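Local coordinates for protein PRD-containing transcription regulator (Lactobacillus casei, PDB 3NUF) that probably helps to regulate transcription through its PRD fold, a helical regulatory domain found in bacterial transcription regulators, at residues L49-Q52 with V53-H57; L58-M61 with L62-K66; V82-K85 with S86-A90. All blocks are in the same frame, centred on the assembly; numbering follows the deposited sequence.

Contact 1: residues L49-Q52 with V53-H57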
loop_
_atom_site.group_PDB
_atom_site.type_symbol
_atom_site.label_atom_id
_atom_site.label_comp_id
_atom_site.label_asym_id
_atom_site.label_seq_id
_atom_site.Cartn_x
_atom_site.Cartn_y
_atom_site.Cartn_z
ATOM N N LEU A 49 4.909 12.859 3.187
ATOM C CA LEU A 49 3.831 13.170 2.231
ATOM C C LEU A 49 3.436 11.926 1.414
ATOM O O LEU A 49 2.221 11.619 1.239
ATOM C CB LEU A 49 4.226 14.296 1.262
ATOM C CG LEU A 49 4.248 15.701 1.914
ATOM C CD1 LEU A 49 4.885 16.743 0.949
ATOM C CD2 LEU A 49 2.848 16.165 2.410
ATOM N N GLN A 50 4.438 11.196 0.934
ATOM C CA GLN A 50 4.141 9.951 0.228
ATOM C C GLN A 50 3.402 8.975 1.122
ATOM O O GLN A 50 2.488 8.247 0.657
ATOM C CB GLN A 50 5.424 9.317 -0.281
ATOM C CG GLN A 50 5.987 10.059 -1.480
ATOM C CD GLN A 50 7.422 9.703 -1.835
ATOM O OE1 GLN A 50 8.150 9.087 -1.073
ATOM N NE2 GLN A 50 7.819 10.080 -3.057
ATOM N N LEU A 51 3.796 8.936 2.379
ATOM C CA LEU A 51 3.186 8.035 3.299
ATOM C C LEU A 51 1.698 8.392 3.533
ATOM O O LEU A 51 0.874 7.485 3.682
ATOM C CB LEU A 51 4.024 7.945 4.578
ATOM C CG LEU A 51 3.456 7.024 5.649
ATOM C CD1 LEU A 51 3.411 5.592 5.105
ATOM C CD2 LEU A 51 4.224 7.049 6.975
ATOM N N GLN A 52 1.319 9.680 3.530
ATOM C CA GLN A 52 -0.072 10.114 3.590
ATOM C C GLN A 52 -0.896 9.598 2.419
ATOM O O GLN A 52 -1.998 9.045 2.581
ATOM C CB GLN A 52 -0.146 11.655 3.587
ATOM C CG GLN A 52 0.165 12.321 4.883
ATOM C CD GLN A 52 0.019 13.846 4.770
ATOM O OE1 GLN A 52 -1.015 14.326 4.333
ATOM N NE2 GLN A 52 1.038 14.572 5.176
ATOM N N VAL A 53 -0.381 9.789 1.220
ATOM C CA VAL A 53 -1.041 9.351 0.004
ATOM C C VAL A 53 -1.165 7.832 -0.034
ATOM O O VAL A 53 -2.205 7.283 -0.351
ATOM C CB VAL A 53 -0.288 9.918 -1.222
ATOM C CG1 VAL A 53 -0.847 9.399 -2.512
ATOM C CG2 VAL A 53 -0.362 11.449 -1.238
ATOM N N LEU A 54 -0.130 7.160 0.373
ATOM C CA LEU A 54 -0.145 5.685 0.493
ATOM C C LEU A 54 -1.192 5.194 1.460
ATOM O O LEU A 54 -1.985 4.274 1.199
ATOM C CB LEU A 54 1.224 5.148 0.901
ATOM C CG LEU A 54 1.284 3.670 1.193
ATOM C CD1 LEU A 54 1.132 2.861 -0.110
ATOM C CD2 LEU A 54 2.607 3.303 1.929
ATOM N N THR A 55 -1.243 5.825 2.633
ATOM C CA THR A 55 -2.186 5.440 3.669
ATOM C C THR A 55 -3.595 5.568 3.182
ATOM O O THR A 55 -4.430 4.698 3.418
ATOM C CB THR A 55 -1.956 6.270 4.975
ATOM O OG1 THR A 55 -0.677 5.945 5.466
ATOM C CG2 THR A 55 -2.993 5.945 6.034
ATOM N N ASN A 56 -3.925 6.672 2.511
ATOM C CA ASN A 56 -5.268 6.858 2.003
ATOM C C ASN A 56 -5.652 5.685 1.098
ATOM O O ASN A 56 -6.752 5.130 1.186
ATOM C CB ASN A 56 -5.387 8.219 1.251
ATOM C CG ASN A 56 -6.772 8.474 0.702
ATOM O OD1 ASN A 56 -7.662 8.852 1.448
ATOM N ND2 ASN A 56 -6.970 8.212 -0.614
ATOM N N HIS A 57 -4.726 5.305 0.236
ATOM C CA HIS A 57 -5.019 4.223 -0.707
ATOM C C HIS A 57 -5.117 2.871 0.009
ATOM O O HIS A 57 -6.001 2.057 -0.304
ATOM C CB HIS A 57 -3.990 4.143 -1.819
ATOM C CG HIS A 57 -4.396 3.198 -2.901
ATOM N ND1 HIS A 57 -5.544 3.424 -3.646
ATOM C CD2 HIS A 57 -3.916 1.988 -3.283
ATOM C CE1 HIS A 57 -5.727 2.384 -4.458
ATOM N NE2 HIS A 57 -4.751 1.506 -4.267
#
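The Thr-55 hydroxyl points back along helix 48-67 to the carbonyl of Leu-51 because OG1 stands beside its own backbone N, with chi1 at -64°; Leu-51 and Leu-54 instead both carry CG opposite the backbone N, which brings their branches together on the buried flank. Thr-55 OG1 donates to Leu-51 O at 2.8 Å. The same oxygen takes the regular helical bond from Thr-55 N at 2.9 Å, and the two donors arrive from opposite faces of the carbonyl plane, the hydroxyl tilted 32° from it. One residue thus grips one carbonyl twice. Beside this pair, in the conformer of Leu-51 described, one of two, Leu-51 CD1 lies 4.0 Å from Leu-54 CD2 and 4.1 Å from Thr-55 OG1, the leucine chains crossing at a slant. Val-53 turns CG2 back over the preceding turn, 3.6 Å from Leu-49 O. The buried flank faces the helical bundle: Leu-51 and Thr-55 meet Val-15 of helix 13-21, while Leu-54 packs on Val-35 of helix 25-41 and Leu-108 of helix 104-115. A valine in place of Thr-55 would probably leave Leu-51 O with the amide bond alone and a methyl pressed against a polar oxygen. Folding the hydroxyl onto its own helix satisfies a buried polar group locally, so that this threonine can sit among apolar neighbours without needing a polar partner from another helix.

Contact 2: residues L58-M61 with L62-K66. With EDO (1,2-ethanediol), chain F; EDO (1,2-ethanediol), chain E.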
loop_
_atom_site.group_PDB
_atom_site.type_symbol
_atom_site.label_atom_id
_atom_site.label_comp_id
_atom_site.label_asym_id
_atom_site.label_seq_id
_atom_site.Cartn_x
_atom_site.Cartn_y
_atom_site.Cartn_z
ATOM N N LEU A 58 -4.232 2.640 0.968
ATOM C CA LEU A 58 -4.286 1.388 1.737
ATOM C C LEU A 58 -5.597 1.257 2.511
ATOM O O LEU A 58 -6.219 0.188 2.553
ATOM C CB LEU A 58 -3.102 1.218 2.659
ATOM C CG LEU A 58 -1.733 0.992 2.043
ATOM C CD1 LEU A 58 -0.629 1.150 3.130
ATOM C CD2 LEU A 58 -1.654 -0.326 1.272
ATOM N N ILE A 59 -6.060 2.342 3.109
ATOM C CA ILE A 59 -7.359 2.328 3.774
ATOM C C ILE A 59 -8.501 2.018 2.826
ATOM O O ILE A 59 -9.398 1.219 3.167
ATOM C CB ILE A 59 -7.585 3.647 4.527
ATOM C CG1 ILE A 59 -6.624 3.692 5.727
ATOM C CG2 ILE A 59 -9.036 3.794 5.011
ATOM C CD1 ILE A 59 -6.536 5.096 6.444
ATOM N N GLU A 60 -8.459 2.597 1.633
ATOM C CA GLU A 60 -9.453 2.290 0.626
ATOM C C GLU A 60 -9.451 0.803 0.225
ATOM O O GLU A 60 -10.498 0.168 0.144
ATOM C CB GLU A 60 -9.233 3.183 -0.608
ATOM C CG GLU A 60 -10.138 2.842 -1.770
ATOM C CD GLU A 60 -9.800 3.636 -3.047
ATOM O OE1 GLU A 60 -9.841 4.888 -2.927
ATOM O OE2 GLU A 60 -9.482 3.040 -4.127
HETATM N N MSE A 61 -8.261 0.260 0.009
HETATM C CA MSE A 61 -8.115 -1.183 -0.324
HETATM C C MSE A 61 -8.617 -2.084 0.806
HETATM O O MSE A 61 -9.317 -3.052 0.570
HETATM C CB MSE A 61 -6.659 -1.524 -0.606
HETATM C CG MSE A 61 -6.069 -0.888 -1.848
HETATM SE SE MSE A 61 -4.183 -1.229 -2.070
HETATM C CE MSE A 61 -4.332 -3.120 -2.152
ATOM N N LEU A 62 -8.234 -1.780 2.051
ATOM C CA LEU A 62 -8.732 -2.513 3.193
ATOM C C LEU A 62 -10.239 -2.450 3.258
ATOM O O LEU A 62 -10.933 -3.440 3.468
ATOM C CB LEU A 62 -8.037 -1.999 4.464
ATOM C CG LEU A 62 -8.408 -2.670 5.786
ATOM C CD1 LEU A 62 -8.027 -4.133 5.728
ATOM C CD2 LEU A 62 -7.723 -1.888 6.953
ATOM N N GLY A 63 -10.781 -1.273 3.021
ATOM C CA GLY A 63 -12.228 -1.136 2.988
ATOM C C GLY A 63 -12.884 -2.030 1.973
ATOM O O GLY A 63 -13.893 -2.709 2.245
ATOM N N ARG A 64 -12.324 -2.105 0.782
ATOM C CA ARG A 64 -12.867 -2.947 -0.301
ATOM C C ARG A 64 -12.735 -4.410 0.009
ATOM O O ARG A 64 -13.622 -5.198 -0.306
ATOM C CB ARG A 64 -12.224 -2.729 -1.710
ATOM C CG ARG A 64 -12.785 -1.676 -2.514
ATOM C CD ARG A 64 -12.330 -1.810 -3.949
ATOM N NE ARG A 64 -10.937 -1.464 -4.107
ATOM C CZ ARG A 64 -10.434 -0.251 -4.033
ATOM N NH1 ARG A 64 -11.232 0.794 -3.784
ATOM N NH2 ARG A 64 -9.169 -0.047 -4.244
ATOM N N SER A 65 -11.646 -4.804 0.677
ATOM C CA SER A 65 -11.449 -6.179 1.099
ATOM C C SER A 65 -12.540 -6.662 2.013
ATOM O O SER A 65 -12.897 -7.852 2.046
ATOM C CB SER A 65 -10.085 -6.381 1.804
ATOM O OG SER A 65 -10.026 -5.920 3.176
ATOM N N LYS A 66 -13.110 -5.732 2.772
ATOM C CA LYS A 66 -14.213 -6.044 3.700
ATOM C C LYS A 66 -15.588 -5.880 3.084
ATOM O O LYS A 66 -16.477 -6.664 3.356
ATOM C CB LYS A 66 -14.072 -5.131 4.908
ATOM C CG LYS A 66 -12.834 -5.422 5.744
ATOM C CD LYS A 66 -12.568 -4.268 6.688
ATOM C CE LYS A 66 -13.365 -4.415 7.834
ATOM N NZ LYS A 66 -12.950 -3.375 8.840
HETATM C C1 EDO F . -11.155 0.141 7.633
HETATM O O1 EDO F . -12.344 -0.602 7.956
HETATM C C2 EDO F . -10.905 0.273 6.136
HETATM O O2 EDO F . -11.800 1.187 5.492
HETATM C C1 EDO E . -15.357 -5.575 10.531
HETATM O O1 EDO E . -13.952 -5.771 10.690
HETATM C C2 EDO E . -15.988 -6.868 11.005
HETATM O O2 EDO E . -16.050 -6.768 12.420
#
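A salt bridge within one helical turn joins Glu-60, in one of its two conformers, to Arg-64. Both terminal nitrogens of the guanidinium converge on a single carboxylate oxygen: NH1 lies 2.9 Å from Glu-60 OE2 and NH2 3.1 Å from that same OE2. The oxygen is met on its anti side and stays close to the guanidinium plane, although carboxylate and guanidinium are turned 65° apart. Arg-64 reaches back because its chain bends at chi3 (-72°), which lays one guanidinium face over Glu-60 O and Met-61 CA. Its NE forms a second salt bridge, to Glu-104 of helix 104-115, so the arginine is shared between two acids and its positive charge is probably well stabilised.

Backbone bonds run through the turn in the i to i+4 pattern, Leu-62 N to Leu-58 O being nearly straight at 172°. Ser-65 OG turns back to Leu-62 O at 2.7 Å, in the carbonyl plane and on a lone pair.

This is the C-terminal half of helix 48-67 in the all-helical PRD fold, packed on three neighbouring helices. Apolar contacts follow its faces: Leu-58 and Leu-62 meet Leu-31 of helix 25-41, whereas selenomethionine Met-61 reaches Val-94 and Ile-97 of helix 84-97 and Leu-108 of helix 104-115.

Two 1,2-ethanediol molecules, probably from the crystallisation liquor, lie near Lys-66. Lys-66 NZ donates to O1 of the chain F molecule at 3.0 Å, and that diol's C2 rests 3.9 Å from Leu-62 CG.

Contact 3: residues V82-K85 with S86-A90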
loop_
_atom_site.group_PDB
_atom_site.type_symbol
_atom_site.label_atom_id
_atom_site.label_comp_id
_atom_site.label_asym_id
_atom_site.label_seq_id
_atom_site.Cartn_x
_atom_site.Cartn_y
_atom_site.Cartn_z
ATOM N N VAL A 82 6.079 -0.140 -15.461
ATOM C CA VAL A 82 6.355 -0.160 -14.010
ATOM C C VAL A 82 7.364 -1.245 -13.683
ATOM O O VAL A 82 7.305 -2.331 -14.204
ATOM C CB VAL A 82 5.055 -0.387 -13.207
ATOM C CG1 VAL A 82 5.361 -0.484 -11.739
ATOM C CG2 VAL A 82 4.068 0.708 -13.501
ATOM N N SER A 83 8.334 -0.950 -12.835
ATOM C CA SER A 83 9.344 -1.933 -12.532
ATOM C C SER A 83 8.755 -3.173 -11.896
ATOM O O SER A 83 7.789 -3.114 -11.114
ATOM C CB SER A 83 10.391 -1.358 -11.595
ATOM O OG SER A 83 9.945 -1.138 -10.239
ATOM N N GLN A 84 9.377 -4.303 -12.173
ATOM C CA GLN A 84 8.915 -5.550 -11.626
ATOM C C GLN A 84 8.922 -5.532 -10.102
ATOM O O GLN A 84 8.051 -6.124 -9.456
ATOM C CB GLN A 84 9.744 -6.720 -12.159
ATOM C CG GLN A 84 9.069 -8.037 -11.925
ATOM C CD GLN A 84 7.849 -8.139 -12.748
ATOM O OE1 GLN A 84 7.924 -7.986 -13.972
ATOM N NE2 GLN A 84 6.717 -8.356 -12.129
ATOM N N LYS A 85 9.916 -4.895 -9.502
ATOM C CA LYS A 85 10.068 -4.841 -8.043
ATOM C C LYS A 85 8.833 -4.165 -7.451
ATOM O O LYS A 85 8.238 -4.675 -6.478
ATOM C CB LYS A 85 11.333 -4.114 -7.678
ATOM C CG LYS A 85 11.556 -3.980 -6.206
ATOM C CD LYS A 85 12.968 -3.354 -5.990
ATOM C CE LYS A 85 13.229 -3.169 -4.549
ATOM N NZ LYS A 85 14.637 -2.718 -4.361
ATOM N N SER A 86 8.395 -3.061 -8.026
ATOM C CA SER A 86 7.192 -2.380 -7.537
ATOM C C SER A 86 5.954 -3.243 -7.686
ATOM O O SER A 86 5.101 -3.242 -6.809
ATOM C CB SER A 86 6.989 -1.088 -8.232
ATOM O OG SER A 86 8.012 -0.143 -7.800
ATOM N N LEU A 87 5.799 -3.868 -8.837
ATOM C CA LEU A 87 4.630 -4.726 -9.105
ATOM C C LEU A 87 4.617 -5.893 -8.154
ATOM O O LEU A 87 3.559 -6.284 -7.630
ATOM C CB LEU A 87 4.598 -5.156 -10.568
ATOM C CG LEU A 87 4.221 -4.104 -11.563
ATOM C CD1 LEU A 87 4.698 -4.555 -13.003
ATOM C CD2 LEU A 87 2.734 -3.857 -11.509
ATOM N N ASP A 88 5.775 -6.498 -7.903
ATOM C CA ASP A 88 5.849 -7.673 -7.017
ATOM C C ASP A 88 5.535 -7.271 -5.562
ATOM O O ASP A 88 4.846 -8.007 -4.848
ATOM C CB ASP A 88 7.233 -8.320 -7.068
ATOM C CG ASP A 88 7.526 -9.027 -8.394
ATOM O OD1 ASP A 88 6.624 -9.202 -9.246
ATOM O OD2 ASP A 88 8.729 -9.418 -8.555
ATOM N N LEU A 89 6.058 -6.139 -5.100
ATOM C CA LEU A 89 5.734 -5.681 -3.751
ATOM C C LEU A 89 4.236 -5.415 -3.657
ATOM O O LEU A 89 3.589 -5.788 -2.656
ATOM C CB LEU A 89 6.560 -4.447 -3.374
ATOM C CG LEU A 89 8.037 -4.660 -3.178
ATOM C CD1 LEU A 89 8.785 -3.335 -3.170
ATOM C CD2 LEU A 89 8.234 -5.399 -1.845
ATOM N N ALA A 90 3.660 -4.742 -4.652
ATOM C CA ALA A 90 2.227 -4.478 -4.638
ATOM C C ALA A 90 1.425 -5.767 -4.617
ATOM O O ALA A 90 0.438 -5.872 -3.863
ATOM C CB ALA A 90 1.840 -3.625 -5.823
#
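The chain enters helix 84-97 from an extended backbone at Val-82 and Ser-83 and turns helical at Gln-84, after which Leu-87 N bonds to Ser-83 O at 3.1 Å and the i to i+4 pattern continues through Asp-88 and Leu-89. Ser-83 occupies the N-cap. With chi1 at 71°, its OG lies between its own backbone N and carbonyl carbon and faces the first turn, where it accepts a weak capping bond of 3.3 Å from Ser-86 N. Glu-113 of helix 104-115 takes hydrogen bonds from both Ser-83 OG and Ser-86 OG, through its OE1, and so ties the start of this helix to its neighbour.

Just before the cap, Val-82 reaches forward over the same turn. Its CG1 packs 3.8 Å from Leu-87 CG and 3.9 Å from Ser-86 CB, while Leu-87 CD1 approaches Val-82 O; Ser-109 of helix 104-115 touches both Val-82 and Leu-87.

On the exposed side, Gln-84 bends at chi2 (68°) to bring its amide over Asp-88. NE2 donates to Asp-88 OD1 at 3.0 Å in a fairly straight bond. The donor comes from above the carboxylate plane, 41° out of it, although the oxygen lies near the plane of the amide. Lys-85 takes another course: its extended chain runs alongside Leu-89, CG 4.2 Å from Leu-89 CD1, and ends on the carbonyl of Ala-42.

Polar groups thus secure the opening turn from two directions, the serine hydroxyls meeting an acid of another helix and Gln-84 bonding along its own. The bond from Gln-84 NE2 probably offsets part of the charge of Asp-88 and helps to hold its carboxylate in place.

How the contacts relate
Contacts 1 and 2 are successive stretches of helix 48-67, their centres about 14 Å apart, and they touch where His-57 CE1 lies 4.2 Å from Arg-64 NH2. Contact 3 opens the next helix in the chain, 84-97; its centre is about 17 Å from that of contact 1 and about 20 Å from that of contact 2, without direct touch. Contacts 2 and 3 lie on opposite sides of the chain's centre. Helix 104-115 connects all three, offering Leu-108 to contacts 1 and 2, Glu-104 to contact 2 and Glu-113 to contact 3. The ethanediol molecules beside contact 2 probably come from crystallisation and mark no established site.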